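Long-range contacts in diphosphomevalonate decarboxylase, putative (Trypanosoma brucei, PDB 2HKE), which probably catalyses the ATP-dependent decarboxylation of (R)-5-diphosphomevalonate to isopentenyl diphosphate, a precursor for isoprenoid and sterol synthesis: residues Glu59-Arg64 / Asn95-Ile100; Cys5-Ala10 / Lys49-Leu54. The protein carries 1 engineered substitution. All coordinates share one frame; numbering follows the deposited sequence.

Overall arrangement
Both contacts join neighbouring strands of one mixed sheet, and together they cover four of its strands: 5-15, 48-55, 97-104 and 62-65. Contact 2 is buried and antiparallel, its centre about 20 Å from the centre of the chain; contact 1 is parallel, only partly buried, its centre about 28 Å out. Their centres lie 13 Å apart, bridged where strands 97-104 and 48-55 pair: N99 O lies 2.9 Å from E53 N, a probable hydrogen bond. Contact 2 rests on regular backbone bonds, valines and a hydroxyl pair. In contact 1, toward one sheet edge next to strand 68-70, D61 OD1 takes a backbone N-H and N99 bonds T62; each contact also holds a bridging water.

Contact 1 (Glu59-Arg64 / Asn95-Ile100); sequences ETDTLR and NKKVNI
Strands 62-64 and 97-100 run parallel, and T62 sits between two residues of the neighbour: its N-H bonds to V98 O, and its O accepts I100 N at 2.8 Å. R64 N then bonds to I100 O. Just before the strand, the side chain of D61 takes over the pairing. CB of D61 lies 3.6 Å from V98 O. Chi1 of -61° swings CG beside the backbone N and anti to the carbonyl carbon. There D61 CG packs at 3.8 Å on V98 CG1. OD1 takes the V98 N-H at 2.8 Å (150°) on its anti lone pair. The same OD1 rests 3.1 Å from K97 CA and forms a salt bridge with R86, so a carboxylate oxygen holds both a strand N-H and a helix side chain.

On one face T62 and N99 lie side by side. T62 OG1, in the crowded position between backbone N and carbonyl carbon, accepts N99 ND2 at 2.7 Å (163°), nearly in the amide plane, while R55 binds N99 OD1. A water 2.7 Å from T62 OG1 donates to I100 O, extending the polar contacts from N99 through T62 to this carbonyl. On the other face L63 CD1 meets I100 CG2 at 3.6 Å, the two chains crossing obliquely; V78 and L82 of helix 76-86 cover L63 and V98 respectively. The chain passes from one strand to the other through strand 68-70 and helices 76-86 and 91-94, giving a parallel strand pair backed by helix in the S5-like N-terminal domain of the GHMP kinase superfamily.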
# COMPACT_ATOMS: atom_id res chain seq x y z
N GLU A 59 16.88 10.55 28.31
CA GLU A 59 16.15 11.78 28.60
C GLU A 59 15.19 12.21 27.48
O GLU A 59 14.30 13.03 27.71
CB GLU A 59 17.12 12.93 28.91
CG GLU A 59 18.34 12.60 29.83
CD GLU A 59 17.99 12.08 31.24
OE1 GLU A 59 17.02 12.59 31.86
OE2 GLU A 59 18.71 11.16 31.72
N THR A 60 15.36 11.69 26.26
CA THR A 60 14.35 11.91 25.22
C THR A 60 14.10 10.62 24.45
O THR A 60 14.83 9.64 24.58
CB THR A 60 14.72 13.09 24.24
OG1 THR A 60 15.89 12.75 23.48
CG2 THR A 60 14.98 14.39 25.00
N ASP A 61 13.02 10.61 23.68
CA ASP A 61 12.77 9.50 22.77
C ASP A 61 13.77 9.59 21.63
O ASP A 61 14.22 10.70 21.29
CB ASP A 61 11.37 9.58 22.21
CG ASP A 61 10.32 9.49 23.30
OD1 ASP A 61 10.45 8.64 24.21
OD2 ASP A 61 9.39 10.30 23.22
N THR A 62 14.11 8.44 21.05
CA THR A 62 14.95 8.41 19.87
C THR A 62 14.33 7.60 18.75
O THR A 62 13.55 6.65 18.95
CB THR A 62 16.34 7.82 20.16
OG1 THR A 62 16.21 6.42 20.43
CG2 THR A 62 17.02 8.51 21.37
N LEU A 63 14.72 7.97 17.54
CA LEU A 63 14.22 7.30 16.36
C LEU A 63 15.40 7.10 15.43
O LEU A 63 16.09 8.06 15.15
CB LEU A 63 13.19 8.19 15.70
CG LEU A 63 12.66 7.73 14.36
CD1 LEU A 63 11.98 6.39 14.49
CD2 LEU A 63 11.68 8.83 13.82
N ARG A 64 15.59 5.88 14.96
CA ARG A 64 16.62 5.55 13.99
C ARG A 64 15.91 4.97 12.79
O ARG A 64 15.13 3.99 12.91
CB ARG A 64 17.60 4.55 14.58
CG ARG A 64 18.93 4.42 13.80
CD ARG A 64 19.92 3.46 14.54
NE ARG A 64 20.54 4.05 15.71
CZ ARG A 64 21.60 4.86 15.69
NH1 ARG A 64 22.18 5.21 14.54
NH2 ARG A 64 22.09 5.33 16.83
N ASN A 95 5.49 7.77 31.35
CA ASN A 95 6.64 8.66 31.50
C ASN A 95 7.92 8.14 30.83
O ASN A 95 8.86 8.91 30.59
CB ASN A 95 6.89 8.98 32.98
CG ASN A 95 7.16 7.73 33.85
OD1 ASN A 95 7.91 7.79 34.83
ND2 ASN A 95 6.55 6.59 33.49
N LYS A 96 7.94 6.84 30.53
CA LYS A 96 9.10 6.21 29.96
C LYS A 96 9.35 6.84 28.60
O LYS A 96 8.41 7.23 27.91
CB LYS A 96 8.87 4.71 29.76
CG LYS A 96 8.49 3.94 31.00
CD LYS A 96 9.71 3.58 31.81
CE LYS A 96 9.33 2.82 33.10
NZ LYS A 96 8.77 3.78 34.11
N LYS A 97 10.63 6.93 28.23
CA LYS A 97 11.02 7.28 26.89
C LYS A 97 11.26 5.97 26.13
O LYS A 97 11.41 4.90 26.72
CB LYS A 97 12.32 8.09 26.87
CG LYS A 97 12.32 9.32 27.75
CD LYS A 97 11.31 10.35 27.29
CE LYS A 97 11.09 11.38 28.37
NZ LYS A 97 10.66 10.73 29.65
N VAL A 98 11.32 6.09 24.82
CA VAL A 98 11.45 4.94 23.98
C VAL A 98 12.55 5.15 22.94
O VAL A 98 12.72 6.26 22.43
CB VAL A 98 10.08 4.63 23.34
CG1 VAL A 98 9.57 5.82 22.49
CG2 VAL A 98 10.12 3.35 22.55
N ASN A 99 13.31 4.10 22.67
CA ASN A 99 14.20 4.04 21.50
C ASN A 99 13.47 3.26 20.42
O ASN A 99 13.11 2.12 20.64
CB ASN A 99 15.52 3.27 21.72
CG ASN A 99 16.39 3.86 22.81
OD1 ASN A 99 16.80 3.13 23.73
ND2 ASN A 99 16.74 5.13 22.70
N ILE A 100 13.27 3.87 19.27
CA ILE A 100 12.64 3.24 18.11
C ILE A 100 13.68 3.11 17.01
O ILE A 100 14.36 4.09 16.69
CB ILE A 100 11.53 4.16 17.54
CG1 ILE A 100 10.51 4.55 18.62
CG2 ILE A 100 10.82 3.50 16.36
CD1 ILE A 100 9.61 5.66 18.19
O HOH W 1 16.60 4.91 18.17

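Contact 2 (Cys5-Ala10 / Lys49-Leu54); sequences CVTVEA and KTSVEL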
# COMPACT_ATOMS: atom_id res chain seq x y z
N CYS A 5 11.13 -5.14 25.05
CA CYS A 5 11.69 -4.76 23.74
C CYS A 5 10.83 -5.50 22.75
O CYS A 5 10.69 -6.71 22.87
CB CYS A 5 13.13 -5.27 23.63
SG CYS A 5 13.81 -5.38 21.94
N VAL A 6 10.23 -4.80 21.79
CA VAL A 6 9.26 -5.42 20.90
C VAL A 6 9.67 -5.19 19.46
O VAL A 6 10.10 -4.10 19.12
CB VAL A 6 7.85 -4.81 21.13
CG1 VAL A 6 6.85 -5.34 20.12
CG2 VAL A 6 7.37 -5.07 22.58
N THR A 7 9.53 -6.23 18.64
CA THR A 7 9.89 -6.18 17.22
C THR A 7 8.72 -6.69 16.39
O THR A 7 8.12 -7.73 16.68
CB THR A 7 11.17 -7.03 16.90
OG1 THR A 7 12.24 -6.54 17.68
CG2 THR A 7 11.54 -6.90 15.41
N VAL A 8 8.41 -5.94 15.34
CA VAL A 8 7.25 -6.21 14.48
C VAL A 8 7.68 -6.05 13.05
O VAL A 8 8.48 -5.16 12.75
CB VAL A 8 6.12 -5.16 14.72
CG1 VAL A 8 5.01 -5.29 13.70
CG2 VAL A 8 5.57 -5.30 16.15
N GLU A 9 7.13 -6.88 12.17
CA GLU A 9 7.24 -6.67 10.75
C GLU A 9 5.83 -6.38 10.22
O GLU A 9 4.86 -7.01 10.63
CB GLU A 9 7.83 -7.89 10.07
CG GLU A 9 9.38 -7.98 10.29
CD GLU A 9 10.02 -9.14 9.53
OE1 GLU A 9 9.28 -10.10 9.16
OE2 GLU A 9 11.28 -9.08 9.32
N ALA A 10 5.75 -5.40 9.32
CA ALA A 10 4.49 -5.12 8.64
C ALA A 10 4.66 -5.10 7.13
O ALA A 10 5.68 -4.62 6.60
CB ALA A 10 3.89 -3.81 9.14
N LYS A 49 10.35 -3.33 9.25
CA LYS A 49 10.60 -3.92 10.54
C LYS A 49 10.92 -2.78 11.49
O LYS A 49 11.69 -1.88 11.14
CB LYS A 49 11.76 -4.88 10.42
CG LYS A 49 12.22 -5.50 11.72
CD LYS A 49 13.06 -6.75 11.35
CE LYS A 49 13.87 -7.27 12.44
NZ LYS A 49 14.82 -8.33 11.89
N THR A 50 10.29 -2.81 12.68
CA THR A 50 10.59 -1.88 13.78
C THR A 50 10.80 -2.63 15.09
O THR A 50 10.05 -3.54 15.41
CB THR A 50 9.44 -0.87 14.03
OG1 THR A 50 9.28 -0.03 12.89
CG2 THR A 50 9.66 0.01 15.25
N SER A 51 11.79 -2.17 15.82
CA SER A 51 12.08 -2.61 17.18
C SER A 51 11.94 -1.40 18.08
O SER A 51 12.40 -0.30 17.76
CB SER A 51 13.49 -3.21 17.28
OG SER A 51 13.54 -4.52 16.71
N VAL A 52 11.30 -1.58 19.22
CA VAL A 52 11.23 -0.51 20.19
C VAL A 52 11.72 -1.03 21.54
O VAL A 52 11.50 -2.20 21.87
CB VAL A 52 9.80 0.10 20.29
CG1 VAL A 52 9.30 0.57 18.91
CG2 VAL A 52 8.80 -0.91 20.91
N GLU A 53 12.34 -0.13 22.31
CA GLU A 53 12.76 -0.45 23.69
C GLU A 53 12.37 0.67 24.63
O GLU A 53 12.71 1.81 24.39
CB GLU A 53 14.27 -0.67 23.73
CG GLU A 53 14.72 -1.45 24.99
CD GLU A 53 16.24 -1.37 25.25
OE1 GLU A 53 17.04 -0.97 24.36
OE2 GLU A 53 16.63 -1.69 26.38
N LEU A 54 11.62 0.35 25.70
CA LEU A 54 11.29 1.39 26.70
C LEU A 54 12.52 1.61 27.55
O LEU A 54 13.26 0.67 27.84
CB LEU A 54 10.10 1.02 27.58
CG LEU A 54 8.69 1.08 26.99
CD1 LEU A 54 7.66 1.39 28.08
CD2 LEU A 54 8.56 2.12 25.93
O HOH W 2 13.56 -10.37 10.94
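Strands 5-10 and 49-54 run antiparallel, their short axes 4.6 Å apart at closest and inclined at 167°. They form adjacent strands in the mixed sheet of the S5-like N-terminal domain that diphosphomevalonate decarboxylases share with GHMP kinases. V6/V52 and V8/T50 are hydrogen-bonded pairs, each closed by two N-H to O bonds, all of them close to straight. C5/E53, T7/S51 and E9/K49 are the non-hydrogen-bonded pairs between and beyond them, where CA-H groups of C5, T7, S51 and K49 lie against the carbonyl oxygens of V52, T50, V6 and V8.

The face of V6, V8, T50 and V52 turns to the domain's interior: V6 CB meets V52 CG2 at 4.0 Å, and A125 and A129 of helix 114-130 pack on V8 and V52. T50 OG1 on this face bonds to S102 of strand 97-104.

The face of C5, T7, E9, K49, S51 and E53 is more polar. T7 OG1 and S51 OG, both beside their own backbone N and anti to the carbonyl carbon, meet tip to tip at 2.6 Å in a hydrogen bond; S51 OG also accepts the L377 N-H from the chain's C-terminal tail. T7 CG2 is also close to S51 OG and reaches K49 CE at 3.8 Å. K49 leaves with CG anti to the backbone N (chi1 175°) and stays extended to its tip, crossing E9 obliquely so that K49 CD lies 3.6 Å from E9 OE2. That oxygen forms its salt bridge with R47 and stays 4.4 Å from K49 NZ, too far for a direct ion pair. A water spans the gap, accepting from K49 NZ at 2.6 Å and donating to E9 OE2 at 3.1 Å.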